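Local coordinates for protein SOXA (Paracoccus denitrificans, PDB 2C1D) that forms the diheme subunit of a cytochrome complex that joins thiosulfate to a cysteine of the SoxY carrier protein in bacterial sulfur oxidation, at residues A[231-234]-A[240-243]; A[168-173]-A[245-250]; A[127-132]-A[233-238]; A[112-117]-A[135-140]. All coordinates share one frame; numbering follows the deposited sequence.

Contact 1: A[231-234]-A[240-243]; sequences AETF and DFKA. With ZN (zinc ion), chain K.
Phe-234 packs against Phe-241 and Asp-240 at the start of helix 239-251. Its CB sits over the middle of the Phe-241 ring, with Phe-234 CB 3.5 Å from the ring centroid and 11° off the normal, a CH-pi contact. The first torsion (chi1 -57°) puts CG anti to the carbonyl carbon. From there Phe-234 CG lies 3.7 Å from Phe-241 CE2. The two long sides of the ring then part. On one, Phe-234 CD1 comes closer to the same neighbour, 3.4 Å from Phe-241 CE2. On the other, CD2 and CE2 turn to Asp-240, and Phe-234 CE2 is 3.6 Å from Asp-240 OD2. At the tip, CZ packs on the hydroxyl of Tyr-173. The two phenylalanine rings are oblique, with planes 44° apart. The partly exposed Phe-234 therefore links a buried ring to a metal ligand. Asp-240 OD1 binds the zinc ion at 1.8 Å, and His-164 also binds this zinc; Asp-240 OD2 lies farther from the zinc, at 2.6 Å. An alanine in place of Phe-241 would probably open a gap under Phe-234 CB and free that ring to tilt beside the zinc-binding carboxylate. Arg-102 of the SoxX chain makes a cation-pi contact with Phe-234, so the same ring also takes part in the subunit interface. Within the second cytochrome c domain, the contact folds the loop after helix 218-223 back onto helix 239-251. Phe-241 fills the join, since its side chain also rests on Gln-219 and Val-223 of helix 218-223.

Contact 2: A[168-173]-A[245-250]; sequences IYYTRY and ELYVAS
Tyr-169 and Tyr-247 bring helix 159-170 and helix 239-251 together through their rings. The two rings are oblique, with centroids 5.5 Å apart and planes at 58°. Tyr-247 CE2 reaches the root of the other side chain and lies 3.6 Å from Tyr-169 CB. Both tyrosines have CG anti to the backbone N (chi1 -160° for Tyr-169, 178° for Tyr-247), which extends each ring toward the other helix. Tyr-170 adds a third ring. Tyr-247 OH meets it at the edge, near its plane, 3.5 Å from Tyr-170 CE1. CD2 of Tyr-169 lies over one face of the Tyr-170 ring, toward its rim.

The aliphatic part is one methyl. Val-248 CG2 rests 3.7 Å from Tyr-169 CD1, and the two side chains cross at about a right angle.

Polar groups bond around the packed rings. Tyr-170 OH is hydrogen-bonded to Glu-185 and Arg-251, and Tyr-247 OH has a weak bond to Arg-251. Ser-250 OG donates to Tyr-247 O over 2.7 Å, within helix 239-251, and also bonds the indole N-H of Trp-162.

An alanine in place of Tyr-169 would probably leave Val-248 CG2 without its ring partner, Tyr-247 CE2 with CB alone, and a gap between the helices.

The contact is buried in the second heme domain. Trp-162 of helix 159-170 meets Tyr-247 edge-to-face. Tyr-169 also touches Cys-180 and His-184 of helix 180-184, which bind heme c, so three helices converge on this aromatic cluster.

Contact 3: A[127-132]-A[233-238]; sequences WGVTSD and TFKAGS
Val-129 meets Lys-235 and Ala-236 through a single methyl. Val-129 CG2 is 3.7 Å from Ala-236 CB, an apolar contact. The same Val-129 CG2 comes tip to tip with the lysine, 3.4 Å from Lys-235 NZ. The torsion (chi1 -56°) sets CG2 between the backbone N and the carbonyl carbon, facing the other loop. Lys-235 arrives by a bend at chi2, which returns its end to the contact.

The lysine end is also tied in by water. One water accepts from Val-129 N at 3.0 Å and from Lys-235 NZ at 3.2 Å, so it bridges the two loops.

Each loop is shaped by a beta turn. Gly-128 to Ser-131 is type I and carries Val-129. Lys-235 to Ser-238 is type II, with Gly-237 in its third position at phi 83°, a value that residues with a side chain seldom adopt. Each turn is closed twice, because the first carbonyl takes both the N-H and the hydroxyl of the serine. Ser-131 OG lies 2.6 Å from Gly-128 O, in the carbonyl plane, and Ser-238 OG lies 2.7 Å from Lys-235 O.

Both serines are N-caps. Ser-131 OG bonds Met-134 N of helix 132-143, and Ser-238 OG bonds Phe-241 N weakly. The contact thus pairs two turn-and-N-cap helix starts, one from each cytochrome c domain of this diheme protein.

Contact 4: A[112-117]-A[135-140]; sequences DYVNAC and KDMLSL. With HEC (heme c), chain I.
Lys-135 O is held by two donors of Ser-139, the backbone N at 3.0 Å and OG at 2.8 Å, which come from opposite faces of its carbonyl plane. This double grip lies on helix 132-143, one of a pair of helices in the first cytochrome c domain. The other is helix 110-122, which carries a ligand of the heme iron.

The helices meet through small apolar contacts around Val-114. Val-114 CG2 lies 4.0 Å from Leu-138 CD2, where the two side chains cross obliquely. The same Val-114 CG2 is 4.3 Å from Met-137 CG. Val-114 CG1, anti to the backbone N (chi1 173°), points instead to the heme methyl CMB. Val-114 thus touches both helix 132-143 and the cofactor.

Met-137 reaches the same methyl from helix 132-143. Bends at chi2 and chi3 fold its chain back, with Met-137 CG 3.5 Å from heme CMB and SD a little farther. The two helices therefore share one edge of the porphyrin.

Helix 110-122 also holds the heme through Tyr-113. The heme propionate carbon CAA sits over one face of this ring, displaced toward the rim. The propionate oxygen O1A lies over the same ring, near CZ. Tyr-113 OH is hydrogen-bonded to Asp-101 and Arg-99, which fix the far end of the ring.

One turn further along, Cys-117 supplies an axial sulfur ligand, with His-84 as the other axial ligand. Cys-117 SG is 2.2 Å from the heme iron.

Along the chain, contact 4 closes before contacts 1 and 2 open, while contact 3 crosses contacts 2 and 4. Contact 4 lies in the first cytochrome c domain, contacts 1 and 2 in the second, and contact 3 joins the two domains. Contacts 1 and 2 share helix 239-251, with centres about 10 Å apart; contact 1 is nested inside the loop that contact 2 closes. Contacts 1 and 3 share Thr-233 and Phe-234. Contacts 3 and 4 have centres about 12 Å apart and touch at Trp-127. A salt bridge from Asp-112 to Lys-242 joins contact 4 to contact 1. Contact 3 and this salt bridge thus connect the two heme-bearing halves.

Contact 1: A[231-234]-A[240-243]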
# COMPACT_ATOMS: atom_id res chain seq x y z
N ALA A 231 -2.11 -4.26 -12.04
CA ALA A 231 -1.19 -5.40 -12.19
C ALA A 231 -1.84 -6.72 -11.81
O ALA A 231 -2.84 -6.76 -11.07
CB ALA A 231 0.05 -5.24 -11.30
N GLU A 232 -1.19 -7.79 -12.27
CA GLU A 232 -1.39 -9.12 -11.75
C GLU A 232 -0.76 -9.13 -10.37
O GLU A 232 0.44 -8.86 -10.23
CB GLU A 232 -0.69 -10.16 -12.64
CG GLU A 232 -0.98 -11.59 -12.23
CD GLU A 232 -0.09 -12.63 -12.93
OE1 GLU A 232 -0.09 -13.77 -12.42
OE2 GLU A 232 0.61 -12.31 -13.93
N THR A 233 -1.56 -9.41 -9.36
CA THR A 233 -1.08 -9.35 -7.99
C THR A 233 -0.56 -10.73 -7.54
O THR A 233 -0.56 -11.71 -8.32
CB THR A 233 -2.17 -8.74 -7.07
OG1 THR A 233 -1.62 -8.47 -5.76
CG2 THR A 233 -3.34 -9.71 -6.84
N PHE A 234 -0.01 -10.76 -6.33
CA PHE A 234 0.52 -11.97 -5.75
C PHE A 234 -0.49 -12.52 -4.76
O PHE A 234 -1.35 -11.81 -4.25
CB PHE A 234 1.84 -11.72 -5.02
CG PHE A 234 2.93 -11.12 -5.85
CD1 PHE A 234 2.94 -9.76 -6.13
CD2 PHE A 234 3.98 -11.90 -6.31
CE1 PHE A 234 3.98 -9.18 -6.88
CE2 PHE A 234 5.01 -11.33 -7.04
CZ PHE A 234 5.01 -9.97 -7.32
N ASP A 240 7.02 -14.67 -2.37
CA ASP A 240 7.41 -13.30 -2.69
C ASP A 240 6.81 -12.28 -1.68
O ASP A 240 7.46 -11.31 -1.31
CB ASP A 240 7.02 -12.96 -4.12
CG ASP A 240 8.15 -13.22 -5.17
OD1 ASP A 240 8.95 -14.22 -5.20
OD2 ASP A 240 8.30 -12.55 -6.14
N PHE A 241 5.57 -12.51 -1.24
CA PHE A 241 4.94 -11.60 -0.26
C PHE A 241 5.45 -11.87 1.17
O PHE A 241 5.39 -10.98 2.02
CB PHE A 241 3.41 -11.66 -0.32
CG PHE A 241 2.77 -10.65 -1.27
CD1 PHE A 241 1.40 -10.63 -1.40
CD2 PHE A 241 3.53 -9.74 -2.03
CE1 PHE A 241 0.78 -9.73 -2.24
CE2 PHE A 241 2.89 -8.83 -2.89
CZ PHE A 241 1.55 -8.82 -2.98
N LYS A 242 5.96 -13.07 1.44
CA LYS A 242 6.65 -13.35 2.71
C LYS A 242 7.95 -12.57 2.73
O LYS A 242 8.29 -11.92 3.73
CB LYS A 242 6.98 -14.83 2.86
CG LYS A 242 5.82 -15.74 3.11
CD LYS A 242 6.35 -17.08 3.57
CE LYS A 242 5.36 -18.20 3.33
NZ LYS A 242 6.05 -19.48 3.84
N ALA A 243 8.66 -12.59 1.62
CA ALA A 243 9.87 -11.77 1.47
C ALA A 243 9.59 -10.27 1.58
O ALA A 243 10.32 -9.55 2.23
CB ALA A 243 10.60 -12.09 0.17
ZN ZN K . 10.30 -14.21 -6.37

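Contact 2: A[168-173]-A[245-250]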
# COMPACT_ATOMS: atom_id res chain seq x y z
N ILE A 168 11.11 -6.25 -4.93
CA ILE A 168 9.66 -6.10 -5.10
C ILE A 168 9.26 -4.67 -4.73
O ILE A 168 8.55 -4.03 -5.48
CB ILE A 168 8.89 -7.17 -4.24
CG1 ILE A 168 9.23 -8.56 -4.75
CG2 ILE A 168 7.35 -6.92 -4.22
CD1 ILE A 168 8.72 -9.70 -3.88
N TYR A 169 9.78 -4.17 -3.60
CA TYR A 169 9.42 -2.85 -3.06
C TYR A 169 9.64 -1.72 -4.06
O TYR A 169 8.84 -0.78 -4.13
CB TYR A 169 10.20 -2.53 -1.76
CG TYR A 169 9.53 -1.44 -0.94
CD1 TYR A 169 8.49 -1.75 -0.09
CD2 TYR A 169 9.91 -0.10 -1.05
CE1 TYR A 169 7.83 -0.79 0.63
CE2 TYR A 169 9.24 0.90 -0.32
CZ TYR A 169 8.19 0.54 0.52
OH TYR A 169 7.50 1.48 1.26
N TYR A 170 10.71 -1.85 -4.84
CA TYR A 170 11.11 -0.84 -5.82
C TYR A 170 10.72 -1.18 -7.27
O TYR A 170 11.02 -0.43 -8.17
CB TYR A 170 12.62 -0.62 -5.71
CG TYR A 170 12.97 0.09 -4.43
CD1 TYR A 170 13.31 -0.62 -3.29
CD2 TYR A 170 12.91 1.46 -4.35
CE1 TYR A 170 13.61 0.04 -2.10
CE2 TYR A 170 13.18 2.13 -3.18
CZ TYR A 170 13.53 1.42 -2.05
OH TYR A 170 13.81 2.11 -0.90
N THR A 171 10.04 -2.30 -7.49
CA THR A 171 9.60 -2.67 -8.85
C THR A 171 8.33 -1.94 -9.20
O THR A 171 7.39 -1.90 -8.41
CB THR A 171 9.40 -4.18 -8.96
OG1 THR A 171 10.67 -4.82 -8.86
CG2 THR A 171 8.91 -4.60 -10.39
N ARG A 172 8.29 -1.35 -10.39
CA ARG A 172 7.17 -0.50 -10.75
C ARG A 172 6.20 -1.36 -11.52
O ARG A 172 6.39 -1.61 -12.71
CB ARG A 172 7.64 0.69 -11.57
CG ARG A 172 8.54 1.62 -10.76
CD ARG A 172 9.05 2.79 -11.52
NE ARG A 172 7.96 3.70 -11.82
CZ ARG A 172 8.09 4.96 -12.12
NH1 ARG A 172 9.30 5.54 -12.15
NH2 ARG A 172 6.99 5.68 -12.36
N TYR A 173 5.20 -1.86 -10.81
CA TYR A 173 4.23 -2.79 -11.36
C TYR A 173 3.08 -2.17 -12.16
O TYR A 173 2.72 -0.99 -12.01
CB TYR A 173 3.65 -3.63 -10.23
CG TYR A 173 4.65 -4.56 -9.56
CD1 TYR A 173 5.07 -4.35 -8.24
CD2 TYR A 173 5.19 -5.65 -10.25
CE1 TYR A 173 5.97 -5.21 -7.63
CE2 TYR A 173 6.10 -6.50 -9.65
CZ TYR A 173 6.50 -6.27 -8.36
OH TYR A 173 7.40 -7.15 -7.78
N GLU A 245 7.06 -8.94 3.21
CA GLU A 245 6.72 -8.67 4.61
C GLU A 245 7.97 -8.53 5.48
O GLU A 245 8.02 -7.69 6.39
CB GLU A 245 5.74 -9.72 5.20
CG GLU A 245 5.27 -9.34 6.60
CD GLU A 245 4.15 -10.19 7.17
OE1 GLU A 245 4.14 -10.42 8.41
OE2 GLU A 245 3.27 -10.61 6.42
N LEU A 246 8.99 -9.33 5.20
CA LEU A 246 10.28 -9.24 5.90
C LEU A 246 10.94 -7.90 5.63
O LEU A 246 11.40 -7.22 6.55
CB LEU A 246 11.22 -10.37 5.46
CG LEU A 246 12.69 -10.35 5.93
CD1 LEU A 246 12.83 -10.54 7.45
CD2 LEU A 246 13.49 -11.40 5.19
N TYR A 247 10.97 -7.53 4.36
CA TYR A 247 11.61 -6.30 3.96
C TYR A 247 10.86 -5.07 4.53
O TYR A 247 11.47 -4.17 5.10
CB TYR A 247 11.75 -6.21 2.44
CG TYR A 247 12.36 -4.92 2.05
CD1 TYR A 247 13.72 -4.69 2.26
CD2 TYR A 247 11.58 -3.90 1.53
CE1 TYR A 247 14.29 -3.46 1.92
CE2 TYR A 247 12.14 -2.67 1.22
CZ TYR A 247 13.50 -2.46 1.42
OH TYR A 247 14.04 -1.23 1.11
N VAL A 248 9.54 -5.04 4.39
CA VAL A 248 8.74 -3.88 4.81
C VAL A 248 8.74 -3.78 6.33
O VAL A 248 8.88 -2.69 6.87
CB VAL A 248 7.30 -3.93 4.24
CG1 VAL A 248 6.45 -2.74 4.72
CG2 VAL A 248 7.34 -3.89 2.72
N ALA A 249 8.64 -4.90 7.03
CA ALA A 249 8.77 -4.89 8.48
C ALA A 249 10.04 -4.17 8.96
O ALA A 249 10.01 -3.39 9.91
CB ALA A 249 8.76 -6.32 9.03
N SER A 250 11.16 -4.46 8.31
CA SER A 250 12.47 -3.93 8.69
C SER A 250 12.56 -2.44 8.42
O SER A 250 13.34 -1.76 9.08
CB SER A 250 13.60 -4.69 7.99
OG SER A 250 13.72 -4.34 6.62

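Contact 3: A[127-132]-A[233-238]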
# COMPACT_ATOMS: atom_id res chain seq x y z
N TRP A 127 -5.88 -23.17 8.23
CA TRP A 127 -6.70 -21.95 8.19
C TRP A 127 -6.30 -21.07 7.00
O TRP A 127 -5.11 -20.90 6.69
CB TRP A 127 -6.59 -21.15 9.49
CG TRP A 127 -7.17 -21.82 10.73
CD1 TRP A 127 -7.98 -22.92 10.79
CD2 TRP A 127 -6.97 -21.40 12.08
NE1 TRP A 127 -8.29 -23.21 12.10
CE2 TRP A 127 -7.69 -22.28 12.91
CE3 TRP A 127 -6.26 -20.34 12.68
CZ2 TRP A 127 -7.70 -22.16 14.29
CZ3 TRP A 127 -6.28 -20.22 14.06
CH2 TRP A 127 -6.99 -21.12 14.85
N GLY A 128 -7.31 -20.51 6.34
CA GLY A 128 -7.09 -19.52 5.30
C GLY A 128 -6.27 -18.40 5.91
O GLY A 128 -6.53 -17.98 7.02
N VAL A 129 -5.28 -17.90 5.16
CA VAL A 129 -4.41 -16.85 5.68
C VAL A 129 -5.08 -15.51 5.96
O VAL A 129 -4.53 -14.71 6.70
CB VAL A 129 -3.14 -16.64 4.80
CG1 VAL A 129 -2.39 -17.96 4.68
CG2 VAL A 129 -3.48 -16.08 3.44
N THR A 130 -6.26 -15.27 5.37
CA THR A 130 -7.07 -14.10 5.71
C THR A 130 -8.42 -14.47 6.32
O THR A 130 -9.33 -13.63 6.38
CB THR A 130 -7.31 -13.21 4.47
OG1 THR A 130 -8.01 -13.96 3.47
CG2 THR A 130 -6.02 -12.88 3.81
N SER A 131 -8.54 -15.71 6.78
CA SER A 131 -9.69 -16.14 7.55
C SER A 131 -9.79 -15.40 8.88
O SER A 131 -8.80 -14.91 9.46
CB SER A 131 -9.60 -17.66 7.82
OG SER A 131 -8.50 -17.97 8.69
N ASP A 132 -11.01 -15.36 9.40
CA ASP A 132 -11.23 -14.79 10.71
C ASP A 132 -10.46 -15.49 11.82
O ASP A 132 -9.92 -14.83 12.69
CB ASP A 132 -12.72 -14.74 11.02
CG ASP A 132 -13.38 -13.54 10.39
OD1 ASP A 132 -14.60 -13.55 10.14
OD2 ASP A 132 -12.71 -12.52 10.08
N THR A 233 -1.56 -9.41 -9.36
CA THR A 233 -1.08 -9.35 -7.99
C THR A 233 -0.56 -10.73 -7.54
O THR A 233 -0.56 -11.71 -8.32
CB THR A 233 -2.17 -8.74 -7.07
OG1 THR A 233 -1.62 -8.47 -5.76
CG2 THR A 233 -3.34 -9.71 -6.84
N PHE A 234 -0.01 -10.76 -6.33
CA PHE A 234 0.52 -11.97 -5.75
C PHE A 234 -0.49 -12.52 -4.76
O PHE A 234 -1.35 -11.81 -4.25
CB PHE A 234 1.84 -11.72 -5.02
CG PHE A 234 2.93 -11.12 -5.85
CD1 PHE A 234 2.94 -9.76 -6.13
CD2 PHE A 234 3.98 -11.90 -6.31
CE1 PHE A 234 3.98 -9.18 -6.88
CE2 PHE A 234 5.01 -11.33 -7.04
CZ PHE A 234 5.01 -9.97 -7.32
N LYS A 235 -0.35 -13.81 -4.48
CA LYS A 235 -1.14 -14.49 -3.48
C LYS A 235 -0.68 -14.12 -2.06
O LYS A 235 0.51 -14.09 -1.77
CB LYS A 235 -0.99 -16.00 -3.73
CG LYS A 235 -1.73 -16.98 -2.83
CD LYS A 235 -2.93 -16.45 -2.01
CE LYS A 235 -3.41 -17.50 -0.93
NZ LYS A 235 -4.16 -16.88 0.22
N ALA A 236 -1.63 -13.83 -1.18
CA ALA A 236 -1.37 -13.70 0.23
C ALA A 236 -0.69 -14.97 0.76
O ALA A 236 -1.17 -16.09 0.53
CB ALA A 236 -2.67 -13.45 0.96
N GLY A 237 0.44 -14.79 1.44
CA GLY A 237 1.24 -15.88 1.96
C GLY A 237 2.20 -16.51 0.94
O GLY A 237 2.93 -17.44 1.26
N SER A 238 2.22 -15.99 -0.27
CA SER A 238 3.20 -16.43 -1.28
C SER A 238 4.63 -16.10 -0.85
O SER A 238 4.86 -15.14 -0.10
CB SER A 238 2.91 -15.79 -2.65
OG SER A 238 3.09 -14.38 -2.62
O HOH W 1 -4.98 -19.10 2.39

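Contact 4: A[112-117]-A[135-140]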
# COMPACT_ATOMS: atom_id res chain seq x y z
N ASP A 112 2.42 -18.65 9.03
CA ASP A 112 3.05 -19.96 8.91
C ASP A 112 3.20 -20.65 10.26
O ASP A 112 3.03 -21.84 10.32
CB ASP A 112 4.42 -19.88 8.26
CG ASP A 112 4.39 -19.32 6.87
OD1 ASP A 112 3.52 -19.72 6.05
OD2 ASP A 112 5.24 -18.48 6.51
N TYR A 113 3.58 -19.95 11.33
CA TYR A 113 3.66 -20.62 12.63
C TYR A 113 2.29 -21.09 13.08
O TYR A 113 2.13 -22.21 13.57
CB TYR A 113 4.25 -19.71 13.71
CG TYR A 113 5.75 -19.53 13.69
CD1 TYR A 113 6.31 -18.26 13.80
CD2 TYR A 113 6.61 -20.62 13.62
CE1 TYR A 113 7.68 -18.07 13.80
CE2 TYR A 113 7.99 -20.45 13.64
CZ TYR A 113 8.52 -19.17 13.72
OH TYR A 113 9.87 -19.00 13.75
N VAL A 114 1.27 -20.24 12.92
CA VAL A 114 -0.06 -20.60 13.38
C VAL A 114 -0.48 -21.86 12.60
O VAL A 114 -0.88 -22.83 13.20
CB VAL A 114 -1.07 -19.44 13.20
CG1 VAL A 114 -2.46 -19.88 13.53
CG2 VAL A 114 -0.67 -18.23 14.09
N ASN A 115 -0.34 -21.86 11.29
CA ASN A 115 -0.77 -23.04 10.52
C ASN A 115 0.06 -24.32 10.74
O ASN A 115 -0.45 -25.45 10.54
CB ASN A 115 -0.90 -22.72 9.03
CG ASN A 115 -2.31 -22.31 8.65
OD1 ASN A 115 -3.28 -22.68 9.33
ND2 ASN A 115 -2.43 -21.52 7.58
N ALA A 116 1.31 -24.18 11.13
CA ALA A 116 2.09 -25.37 11.47
C ALA A 116 1.43 -26.09 12.66
O ALA A 116 1.27 -27.32 12.65
CB ALA A 116 3.56 -25.05 11.74
N CYS A 117 1.01 -25.33 13.67
CA CYS A 117 0.38 -25.95 14.82
C CYS A 117 -1.01 -26.45 14.47
O CYS A 117 -1.36 -27.59 14.78
CB CYS A 117 0.39 -25.01 16.02
SG CYS A 117 2.06 -24.88 16.76
N LYS A 135 -6.88 -14.03 11.36
CA LYS A 135 -6.75 -12.60 11.70
C LYS A 135 -6.93 -12.37 13.21
O LYS A 135 -6.18 -11.61 13.83
CB LYS A 135 -7.73 -11.76 10.89
CG LYS A 135 -7.50 -11.91 9.40
CD LYS A 135 -8.29 -10.90 8.54
CE LYS A 135 -9.80 -10.93 8.77
NZ LYS A 135 -10.48 -10.12 7.68
N ASP A 136 -7.88 -13.06 13.83
CA ASP A 136 -8.04 -12.94 15.27
C ASP A 136 -6.82 -13.48 16.01
O ASP A 136 -6.40 -12.91 17.01
CB ASP A 136 -9.26 -13.71 15.81
CG ASP A 136 -10.59 -13.28 15.19
OD1 ASP A 136 -10.74 -12.20 14.56
OD2 ASP A 136 -11.56 -14.08 15.25
N MET A 137 -6.29 -14.62 15.55
CA MET A 137 -5.15 -15.22 16.24
C MET A 137 -3.91 -14.32 16.12
O MET A 137 -3.22 -14.10 17.10
CB MET A 137 -4.85 -16.62 15.74
CG MET A 137 -3.96 -17.43 16.71
SD MET A 137 -4.66 -17.60 18.35
CE MET A 137 -6.03 -18.75 17.96
N LEU A 138 -3.67 -13.78 14.92
CA LEU A 138 -2.54 -12.84 14.74
C LEU A 138 -2.72 -11.61 15.60
O LEU A 138 -1.74 -11.05 16.09
CB LEU A 138 -2.42 -12.37 13.31
CG LEU A 138 -2.10 -13.36 12.19
CD1 LEU A 138 -1.35 -12.68 11.06
CD2 LEU A 138 -1.38 -14.59 12.65
N SER A 139 -3.95 -11.17 15.76
CA SER A 139 -4.27 -10.00 16.60
C SER A 139 -3.85 -10.27 18.03
O SER A 139 -3.12 -9.47 18.64
CB SER A 139 -5.77 -9.67 16.50
OG SER A 139 -6.09 -9.19 15.19
N LEU A 140 -4.30 -11.41 18.56
CA LEU A 140 -3.93 -11.85 19.92
C LEU A 140 -2.43 -11.96 20.10
O LEU A 140 -1.87 -11.44 21.08
CB LEU A 140 -4.59 -13.19 20.25
CG LEU A 140 -4.28 -13.80 21.63
CD1 LEU A 140 -4.84 -12.92 22.75
CD2 LEU A 140 -4.81 -15.25 21.71
FE HEC I . 2.00 -24.01 18.79
CHA HEC I . 5.31 -23.18 17.99
CHB HEC I . 1.04 -20.90 18.00
CHC HEC I . -1.20 -24.99 19.26
CHD HEC I . 3.13 -26.88 20.29
NA HEC I . 3.01 -22.36 18.14
C1A HEC I . 4.35 -22.21 17.89
C2A HEC I . 4.57 -20.87 17.44
C3A HEC I . 3.39 -20.24 17.44
C4A HEC I . 2.37 -21.18 17.86
CMA HEC I . 3.11 -18.79 17.03
CAA HEC I . 5.95 -20.31 17.04
CBA HEC I . 6.75 -20.12 18.32
CGA HEC I . 8.21 -19.77 18.10
O1A HEC I . 8.79 -20.08 17.03
O2A HEC I . 8.77 -19.17 19.06
NB HEC I . 0.22 -23.09 18.68
C1B HEC I . 0.04 -21.80 18.23
C2B HEC I . -1.39 -21.61 18.04
C3B HEC I . -2.02 -22.74 18.39
C4B HEC I . -1.00 -23.70 18.81
CMB HEC I . -2.05 -20.29 17.58
CAB HEC I . -3.56 -23.00 18.35
CBB HEC I . -4.09 -22.76 17.11
NC HEC I . 1.14 -25.65 19.66
C1C HEC I . -0.22 -25.89 19.66
C2C HEC I . -0.44 -27.18 20.29
C3C HEC I . 0.77 -27.77 20.47
C4C HEC I . 1.77 -26.77 20.15
CMC HEC I . -1.82 -27.87 20.33
CAC HEC I . 1.08 -29.18 21.07
CBC HEC I . 0.47 -30.27 20.54
ND HEC I . 3.93 -24.88 19.09
C1D HEC I . 4.11 -26.12 19.70
C2D HEC I . 5.50 -26.50 19.58
C3D HEC I . 6.18 -25.37 18.84
C4D HEC I . 5.13 -24.39 18.59
CMD HEC I . 6.19 -27.79 20.08
CAD HEC I . 7.66 -25.26 18.45
CBD HEC I . 8.42 -24.63 19.57
CGD HEC I . 9.87 -24.36 19.18
O1D HEC I . 10.75 -24.37 20.09
O2D HEC I . 10.13 -24.13 17.97